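Local coordinates for protein malate dehydrogenase (Plasmodium falciparum, PDB 5NFR) that probably interconverts malate and oxaloacetate with NAD(H) as cofactor, as a malate dehydrogenase of the lactate/malate dehydrogenase superfamily, at residues 153-158 with 207-212; 244-249 with 274-279; 264-269 with 296-301. All coordinates share one frame; numbering follows the deposited sequence.

Interaction 1: 153-158 with 207-212; sequences SLIADK and QEIIQK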
loop_
_atom_site.group_PDB
_atom_site.type_symbol
_atom_site.label_atom_id
_atom_site.label_comp_id
_atom_site.label_asym_id
_atom_site.label_seq_id
_atom_site.Cartn_x
_atom_site.Cartn_y
_atom_site.Cartn_z
ATOM N N SER A 153 -23.766 -14.736 17.111
ATOM C CA SER A 153 -23.799 -15.676 15.955
ATOM C C SER A 153 -22.387 -16.186 15.618
ATOM O O SER A 153 -22.178 -17.393 15.455
ATOM C CB SER A 153 -24.462 -14.966 14.828
ATOM O OG SER A 153 -24.436 -15.762 13.698
ATOM N N LEU A 154 -21.411 -15.301 15.620
ATOM C CA LEU A 154 -20.020 -15.688 15.302
ATOM C C LEU A 154 -19.384 -16.493 16.422
ATOM O O LEU A 154 -18.639 -17.459 16.168
ATOM C CB LEU A 154 -19.185 -14.445 15.025
ATOM C CG LEU A 154 -19.608 -13.657 13.750
ATOM C CD1 LEU A 154 -19.094 -12.229 13.810
ATOM C CD2 LEU A 154 -19.088 -14.349 12.506
ATOM N N ILE A 155 -19.662 -16.097 17.692
ATOM C CA ILE A 155 -19.161 -16.823 18.856
ATOM C C ILE A 155 -19.699 -18.226 18.816
ATOM O O ILE A 155 -18.990 -19.189 18.992
ATOM C CB ILE A 155 -19.570 -16.110 20.186
ATOM C CG1 ILE A 155 -18.848 -14.764 20.365
ATOM C CG2 ILE A 155 -19.323 -17.013 21.375
ATOM C CD1 ILE A 155 -17.365 -14.853 20.644
ATOM N N ALA A 156 -20.992 -18.343 18.582
ATOM C CA ALA A 156 -21.643 -19.656 18.520
ATOM C C ALA A 156 -20.988 -20.560 17.479
ATOM O O ALA A 156 -20.767 -21.742 17.761
ATOM C CB ALA A 156 -23.157 -19.496 18.257
ATOM N N ASP A 157 -20.766 -20.041 16.264
ATOM C CA ASP A 157 -20.122 -20.809 15.165
ATOM C C ASP A 157 -18.754 -21.296 15.570
ATOM O O ASP A 157 -18.466 -22.465 15.351
ATOM C CB ASP A 157 -19.947 -19.983 13.861
ATOM C CG ASP A 157 -21.228 -19.827 13.060
ATOM O OD1 ASP A 157 -22.245 -20.443 13.370
ATOM O OD2 ASP A 157 -21.271 -19.000 12.155
ATOM N N LYS A 158 -17.916 -20.442 16.161
ATOM C CA LYS A 158 -16.578 -20.873 16.567
ATOM C C LYS A 158 -16.597 -21.917 17.700
ATOM O O LYS A 158 -15.703 -22.767 17.749
ATOM C CB LYS A 158 -15.702 -19.713 17.032
ATOM C CG LYS A 158 -14.283 -19.746 16.472
ATOM C CD LYS A 158 -14.246 -18.924 15.196
ATOM C CE LYS A 158 -12.863 -18.802 14.547
ATOM N NZ LYS A 158 -12.775 -17.517 13.752
ATOM N N GLN A 207 -10.986 -11.394 19.155
ATOM C CA GLN A 207 -10.680 -10.082 18.550
ATOM C C GLN A 207 -11.036 -10.020 17.044
ATOM O O GLN A 207 -11.626 -9.052 16.553
ATOM C CB GLN A 207 -9.221 -9.699 18.781
ATOM C CG GLN A 207 -9.013 -8.211 19.001
ATOM C CD GLN A 207 -9.776 -7.675 20.212
ATOM O OE1 GLN A 207 -9.900 -8.360 21.251
ATOM N NE2 GLN A 207 -10.307 -6.447 20.093
ATOM N N GLU A 208 -10.766 -11.120 16.353
ATOM C CA GLU A 208 -11.211 -11.348 14.981
ATOM C C GLU A 208 -12.743 -11.206 14.881
ATOM O O GLU A 208 -13.268 -10.441 14.044
ATOM C CB GLU A 208 -10.688 -12.733 14.546
ATOM C CG GLU A 208 -11.245 -13.361 13.269
ATOM C CD GLU A 208 -10.696 -12.750 11.982
ATOM O OE1 GLU A 208 -10.274 -11.558 12.011
ATOM O OE2 GLU A 208 -10.702 -13.477 10.959
ATOM N N ILE A 209 -13.465 -11.927 15.756
ATOM C CA ILE A 209 -14.934 -11.878 15.799
ATOM C C ILE A 209 -15.468 -10.473 16.073
ATOM O O ILE A 209 -16.451 -10.037 15.465
ATOM C CB ILE A 209 -15.470 -12.917 16.810
ATOM C CG1 ILE A 209 -15.461 -14.318 16.165
ATOM C CG2 ILE A 209 -16.891 -12.586 17.322
ATOM C CD1 ILE A 209 -15.580 -15.480 17.115
ATOM N N ILE A 210 -14.830 -9.757 16.998
ATOM C CA ILE A 210 -15.186 -8.366 17.290
ATOM C C ILE A 210 -15.014 -7.496 16.070
ATOM O O ILE A 210 -15.890 -6.671 15.754
ATOM C CB ILE A 210 -14.388 -7.781 18.474
ATOM C CG1 ILE A 210 -14.840 -8.439 19.783
ATOM C CG2 ILE A 210 -14.570 -6.263 18.563
ATOM C CD1 ILE A 210 -13.933 -8.164 20.964
ATOM N N GLN A 211 -13.917 -7.698 15.344
ATOM C CA GLN A 211 -13.713 -6.997 14.039
ATOM C C GLN A 211 -14.790 -7.290 12.990
ATOM O O GLN A 211 -15.344 -6.372 12.399
ATOM C CB GLN A 211 -12.289 -7.232 13.479
ATOM C CG GLN A 211 -11.233 -6.308 14.098
ATOM C CD GLN A 211 -11.687 -4.819 14.193
ATOM O OE1 GLN A 211 -11.832 -4.247 15.294
ATOM N NE2 GLN A 211 -11.992 -4.234 13.026
ATOM N N LYS A 212 -15.117 -8.551 12.801
ATOM C CA LYS A 212 -16.189 -8.892 11.881
ATOM C C LYS A 212 -17.547 -8.307 12.291
ATOM O O LYS A 212 -18.353 -7.965 11.430
ATOM C CB LYS A 212 -16.335 -10.418 11.728
ATOM C CG LYS A 212 -15.187 -11.085 11.018
ATOM C CD LYS A 212 -15.422 -12.569 10.868
ATOM C CE LYS A 212 -14.237 -13.233 10.216
ATOM N NZ LYS A 212 -14.411 -14.693 10.259
#
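I209 reaches across from helix 203-224 and packs against L154, I155 and K158 of helix 144-158, and it has the largest share of surface buried between 153-158 and 207-212. Two apolar contacts carry most of the packing between the branched side chains. Its CG2 branch meets L154 CB at 3.7 Å, while its CD1 touches I155 CD1 at 4.0 Å, the two isoleucine side chains crossing at about a right angle. CG1 of I209 stands beside the backbone N (chi1 -79°) and carries CD1 over the backbone of helix 144-158, where CD1 lies 3.8 Å from L154 O. L154 answers from its own side: its CD1 rests against K212 CB at 3.9 Å and also nears the carbonyl of I209, whose oxygen accepts a hydrogen bond from T213.

The polar fringe is looser. K158, bent at chi2, runs past I209 in the opposite direction, and its methylene CD comes within 4.2 Å of I209 CD1. K158 NZ is 5.3 Å from E208 OE2, too far for a salt bridge, and K212 makes a long one to E208 within its own helix. E208 thus lies near both ammonium groups and probably offsets part of their charge.

The second subunit covers another side of helix 144-158, with T50 of that subunit packing on S153. The axes of the two short segments approach to 10.1 Å, with N-to-C directions 144° apart: an inclined, roughly antiparallel helix pair within the alpha/beta C-terminal domain, beginning one helical turn beyond the predicted substrate-binding R150.

Interaction 2: 244-249 with 274-279; sequences LYNENN and INNKGA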
loop_
_atom_site.group_PDB
_atom_site.type_symbol
_atom_site.label_atom_id
_atom_site.label_comp_id
_atom_site.label_asym_id
_atom_site.label_seq_id
_atom_site.Cartn_x
_atom_site.Cartn_y
_atom_site.Cartn_z
ATOM N N LEU A 244 -45.093 -3.481 24.284
ATOM C CA LEU A 244 -46.501 -3.808 24.273
ATOM C C LEU A 244 -46.896 -4.787 25.384
ATOM O O LEU A 244 -47.989 -4.717 25.900
ATOM C CB LEU A 244 -46.898 -4.455 22.944
ATOM C CG LEU A 244 -47.011 -3.535 21.795
ATOM C CD1 LEU A 244 -47.447 -4.298 20.539
ATOM C CD2 LEU A 244 -48.008 -2.391 22.050
ATOM N N TYR A 245 -46.034 -5.770 25.639
ATOM C CA TYR A 245 -46.321 -6.818 26.586
ATOM C C TYR A 245 -45.671 -6.583 27.959
ATOM O O TYR A 245 -45.582 -7.476 28.725
ATOM C CB TYR A 245 -45.858 -8.162 25.995
ATOM C CG TYR A 245 -46.579 -8.586 24.740
ATOM C CD1 TYR A 245 -47.835 -8.063 24.364
ATOM C CD2 TYR A 245 -45.970 -9.491 23.887
ATOM C CE1 TYR A 245 -48.489 -8.518 23.205
ATOM C CE2 TYR A 245 -46.593 -9.915 22.693
ATOM C CZ TYR A 245 -47.860 -9.414 22.370
ATOM O OH TYR A 245 -48.438 -9.918 21.264
ATOM N N ASN A 246 -45.120 -5.380 28.198
ATOM C CA ASN A 246 -44.537 -5.020 29.468
ATOM C C ASN A 246 -43.558 -6.037 29.974
ATOM O O ASN A 246 -43.543 -6.402 31.110
ATOM C CB ASN A 246 -45.661 -4.819 30.461
ATOM C CG ASN A 246 -45.229 -3.984 31.663
ATOM O OD1 ASN A 246 -44.357 -3.108 31.551
ATOM N ND2 ASN A 246 -45.726 -4.304 32.789
ATOM N N GLU A 247 -42.717 -6.510 29.062
ATOM C CA GLU A 247 -41.839 -7.613 29.379
ATOM C C GLU A 247 -40.661 -7.258 30.288
ATOM O O GLU A 247 -40.113 -8.121 30.958
ATOM C CB GLU A 247 -41.324 -8.241 28.125
ATOM C CG GLU A 247 -42.444 -8.811 27.277
ATOM C CD GLU A 247 -41.922 -9.537 26.058
ATOM O OE1 GLU A 247 -40.816 -9.168 25.615
ATOM O OE2 GLU A 247 -42.530 -10.506 25.648
ATOM N N ASN A 248 -40.223 -6.033 30.254
ATOM C CA ASN A 248 -39.061 -5.628 31.013
ATOM C C ASN A 248 -37.766 -6.378 30.672
ATOM O O ASN A 248 -36.877 -6.562 31.480
ATOM C CB ASN A 248 -39.384 -5.711 32.474
ATOM C CG ASN A 248 -38.868 -4.508 33.256
ATOM O OD1 ASN A 248 -38.609 -3.424 32.727
ATOM N ND2 ASN A 248 -38.653 -4.727 34.536
ATOM N N ASN A 249 -37.605 -6.689 29.409
ATOM C CA ASN A 249 -36.388 -7.339 28.898
ATOM C C ASN A 249 -35.172 -6.400 28.936
ATOM O O ASN A 249 -35.311 -5.202 28.760
ATOM C CB ASN A 249 -36.628 -7.845 27.449
ATOM C CG ASN A 249 -36.683 -9.324 27.358
ATOM O OD1 ASN A 249 -37.790 -9.960 27.111
ATOM N ND2 ASN A 249 -35.496 -9.937 27.614
ATOM N N ILE A 274 -36.764 -2.480 28.567
ATOM C CA ILE A 274 -37.916 -1.910 27.926
ATOM C C ILE A 274 -39.175 -2.523 28.578
ATOM O O ILE A 274 -39.343 -3.710 28.480
ATOM C CB ILE A 274 -37.860 -2.109 26.366
ATOM C CG1 ILE A 274 -36.667 -1.397 25.846
ATOM C CG2 ILE A 274 -39.119 -1.629 25.723
ATOM C CD1 ILE A 274 -36.428 -1.536 24.349
ATOM N N ASN A 275 -40.124 -1.663 28.892
ATOM C CA ASN A 275 -41.415 -2.032 29.373
ATOM C C ASN A 275 -42.520 -1.043 28.966
ATOM O O ASN A 275 -42.279 -0.245 28.089
ATOM C CB ASN A 275 -41.346 -2.138 30.903
ATOM C CG ASN A 275 -40.918 -0.817 31.528
ATOM O OD1 ASN A 275 -41.462 0.232 31.179
ATOM N ND2 ASN A 275 -40.068 -0.898 32.546
ATOM N N ASN A 276 -43.737 -1.213 29.527
ATOM C CA ASN A 276 -44.918 -0.324 29.394
ATOM C C ASN A 276 -44.660 1.170 29.334
ATOM O O ASN A 276 -45.456 1.870 28.773
ATOM C CB ASN A 276 -45.807 -0.438 30.675
ATOM C CG ASN A 276 -46.958 -1.276 30.456
ATOM O OD1 ASN A 276 -47.231 -1.710 29.327
ATOM N ND2 ASN A 276 -47.631 -1.634 31.532
ATOM N N LYS A 277 -43.649 1.590 30.061
ATOM C CA LYS A 277 -43.347 2.978 30.264
ATOM C C LYS A 277 -42.237 3.475 29.344
ATOM O O LYS A 277 -41.914 4.653 29.433
ATOM C CB LYS A 277 -42.934 3.254 31.751
ATOM C CG LYS A 277 -43.790 2.593 32.861
ATOM C CD LYS A 277 -45.211 3.132 32.969
ATOM C CE LYS A 277 -45.224 4.392 33.840
ATOM N NZ LYS A 277 -46.572 5.059 33.962
ATOM N N GLY A 278 -41.587 2.594 28.575
ATOM C CA GLY A 278 -40.515 2.981 27.687
ATOM C C GLY A 278 -39.174 2.307 27.946
ATOM O O GLY A 278 -39.120 1.170 28.467
ATOM N N ALA A 279 -38.100 2.972 27.528
ATOM C CA ALA A 279 -36.734 2.444 27.613
ATOM C C ALA A 279 -36.009 3.140 28.742
ATOM O O ALA A 279 -35.935 4.337 28.759
ATOM C CB ALA A 279 -35.973 2.690 26.291
#
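N248 and N275 lie side by side and are joined through their amides: N275 ND2 donates to N248 OD1 at 2.9 Å, with an N-H...O angle of 163°. The acceptor is nearly in the amide plane of N275. The bond is thus nearly straight at the hydrogen, yet the donor stands well above the carbonyl plane of N248 and does not follow a lone pair. N275 holds CG between its backbone N and carbonyl carbon (chi1 59°), and its OD1 takes the backbone N of K277 at 2.8 Å, an Asx turn. H280 also bonds to OD1, so both ends of this amide are fixed.

The turn belongs to a hairpin in which strands 270-275 and 278-281 are joined by a type I beta turn from N275 to G278. Facing it, N246 is the C-prime residue of a Schellman motif that ends helix 230-244, its positive phi directing the chain toward strand 249-257.

On the buried side, I274 N donates to N249 O at 3.1 Å, and the side chain of I274 packs on M239, Y243 and F251. I274 O accepts from S242 and has N248 CA at 3.2 Å.

The solvent side is at N246, which is exposed yet still closely engaged. Its OD1 receives N276 N at 2.8 Å, with the donor somewhat tilted from the carbonyl plane. The N246 and N276 amides stack almost parallel, their planes 12° apart and their CG atoms separated by 3.4 Å. Beyond N248, K160 of the third subunit packs against that side chain.

Interaction 3: 264-269 with 296-301; sequences SNLFVG and ESIASV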
loop_
_atom_site.group_PDB
_atom_site.type_symbol
_atom_site.label_atom_id
_atom_site.label_comp_id
_atom_site.label_asym_id
_atom_site.label_seq_id
_atom_site.Cartn_x
_atom_site.Cartn_y
_atom_site.Cartn_z
ATOM N N SER A 264 -24.162 12.007 30.358
ATOM C CA SER A 264 -25.460 12.678 30.597
ATOM C C SER A 264 -25.902 13.497 29.425
ATOM O O SER A 264 -25.102 13.795 28.616
ATOM C CB SER A 264 -25.360 13.570 31.873
ATOM O OG SER A 264 -26.688 13.934 32.308
ATOM N N ASN A 265 -27.189 13.612 29.228
ATOM C CA ASN A 265 -27.769 14.315 28.120
ATOM C C ASN A 265 -27.365 13.840 26.717
ATOM O O ASN A 265 -27.103 14.660 25.810
ATOM C CB ASN A 265 -27.480 15.741 28.273
ATOM C CG ASN A 265 -28.384 16.609 27.489
ATOM O OD1 ASN A 265 -27.972 17.679 27.016
ATOM N ND2 ASN A 265 -29.645 16.215 27.339
ATOM N N LEU A 266 -27.430 12.518 26.484
ATOM C CA LEU A 266 -27.160 11.970 25.149
ATOM C C LEU A 266 -27.831 10.596 24.988
ATOM O O LEU A 266 -27.838 9.796 25.939
ATOM C CB LEU A 266 -25.660 11.808 24.982
ATOM C CG LEU A 266 -25.152 11.417 23.617
ATOM C CD1 LEU A 266 -25.330 12.594 22.630
ATOM C CD2 LEU A 266 -23.690 11.012 23.725
ATOM N N PHE A 267 -28.422 10.362 23.829
ATOM C CA PHE A 267 -28.873 9.007 23.436
ATOM C C PHE A 267 -27.703 8.267 22.811
ATOM O O PHE A 267 -27.009 8.818 21.951
ATOM C CB PHE A 267 -29.998 9.073 22.456
ATOM C CG PHE A 267 -31.307 9.464 23.058
ATOM C CD1 PHE A 267 -31.660 10.792 23.182
ATOM C CD2 PHE A 267 -32.188 8.505 23.480
ATOM C CE1 PHE A 267 -32.882 11.164 23.661
ATOM C CE2 PHE A 267 -33.441 8.859 23.967
ATOM C CZ PHE A 267 -33.775 10.219 24.078
ATOM N N VAL A 268 -27.435 7.074 23.316
ATOM C CA VAL A 268 -26.329 6.275 22.860
ATOM C C VAL A 268 -26.591 4.837 23.230
ATOM O O VAL A 268 -27.235 4.544 24.231
ATOM C CB VAL A 268 -24.965 6.785 23.393
ATOM C CG1 VAL A 268 -24.781 6.543 24.880
ATOM C CG2 VAL A 268 -23.807 6.122 22.682
ATOM N N GLY A 269 -26.018 3.929 22.497
ATOM C CA GLY A 269 -26.135 2.530 22.765
ATOM C C GLY A 269 -25.688 2.154 24.158
ATOM O O GLY A 269 -24.535 2.378 24.537
ATOM N N GLU A 296 -14.849 6.698 24.942
ATOM C CA GLU A 296 -14.351 7.005 23.626
ATOM C C GLU A 296 -15.434 6.901 22.533
ATOM O O GLU A 296 -15.576 7.820 21.702
ATOM C CB GLU A 296 -13.154 6.117 23.289
ATOM C CG GLU A 296 -12.420 6.563 22.041
ATOM C CD GLU A 296 -11.275 5.623 21.633
ATOM O OE1 GLU A 296 -10.874 4.736 22.449
ATOM O OE2 GLU A 296 -10.822 5.770 20.461
ATOM N N SER A 297 -16.261 5.855 22.595
ATOM C CA SER A 297 -17.416 5.702 21.663
ATOM C C SER A 297 -18.451 6.807 21.857
ATOM O O SER A 297 -18.982 7.390 20.906
ATOM C CB SER A 297 -18.063 4.318 21.884
ATOM O OG SER A 297 -19.069 4.036 20.937
ATOM N N ILE A 298 -18.720 7.101 23.136
ATOM C CA ILE A 298 -19.636 8.176 23.530
ATOM C C ILE A 298 -19.169 9.512 22.979
ATOM O O ILE A 298 -19.977 10.339 22.547
ATOM C CB ILE A 298 -19.845 8.200 25.089
ATOM C CG1 ILE A 298 -20.638 6.938 25.499
ATOM C CG2 ILE A 298 -20.570 9.464 25.547
ATOM C CD1 ILE A 298 -20.895 6.763 26.997
ATOM N N ALA A 299 -17.860 9.742 23.004
ATOM C CA ALA A 299 -17.287 11.014 22.451
ATOM C C ALA A 299 -17.614 11.219 20.987
ATOM O O ALA A 299 -18.085 12.292 20.622
ATOM C CB ALA A 299 -15.785 11.108 22.694
ATOM N N SER A 300 -17.424 10.183 20.139
ATOM C CA SER A 300 -17.817 10.287 18.723
ATOM C C SER A 300 -19.261 10.632 18.544
ATOM O O SER A 300 -19.604 11.434 17.670
ATOM C CB SER A 300 -17.588 8.992 17.978
ATOM O OG SER A 300 -16.278 8.614 18.188
ATOM N N VAL A 301 -20.101 9.950 19.316
ATOM C CA VAL A 301 -21.509 10.161 19.201
ATOM C C VAL A 301 -21.829 11.606 19.571
ATOM O O VAL A 301 -22.620 12.248 18.879
ATOM C CB VAL A 301 -22.315 9.139 20.071
ATOM C CG1 VAL A 301 -23.815 9.433 20.021
ATOM C CG2 VAL A 301 -22.074 7.719 19.585
#
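I298 is the first residue of 296-301 to touch the strand: its CG2 branch meets L266 CD2 at 3.9 Å, the two side chains sliding past each other in opposite directions, and its CG1 lies 4.2 Å from V268 CG1. In L266, chi1 (-173°) with chi2 (70°) brings CD2 to the helix, where it also nears the carbonyl of I298. One turn later V301 divides its branches between two strand residues. Its CG1, 4.0 Å from L266 CD2, also approaches F267 O at 3.8 Å; its CG2 packs on V268 CG2 at 3.9 Å, where the valine side chains cross obliquely. The interface is thus built mainly from aliphatic side-chain carbons and is buried. F267 contributes its backbone oxygen; its side chain leaves the backbone away from the helix, and its ring meets H129 and Y256 edge-to-face. The strand and helix axes approach to 9.4 Å at 118°, so helix 288-311 runs across strand 266-268. That strand is an outer member of the antiparallel sheet, bonded through L266 and V268 to strand 249-257, and helix 121-132 reaches the same junction, D122 touching both V268 and V301 and N126 donating to F267 O.

In the fold
All three contacts fall within the alpha/beta C-terminal domain. Interaction 1 closes before the other two open, whereas the segments of interactions 2 and 3 alternate along the chain. Interactions 2 and 3 reach the same antiparallel sheet, in the order 266-268, 249-257, 270-275, 278-281: interaction 2 involves the hairpin at one side, and interaction 3 packs helix 288-311 on the outer strand at the other. Their centres are about 23 Å apart and nearest atoms about 7 Å. Interaction 1 stands separately, its centre about 30 Å from interaction 2 and 25 Å from interaction 3. Interactions 1 and 2 thus border subunit interfaces, while interaction 3 lies within the chain, V301 about 8 Å, side chain to side chain, from the predicted proton acceptor H174.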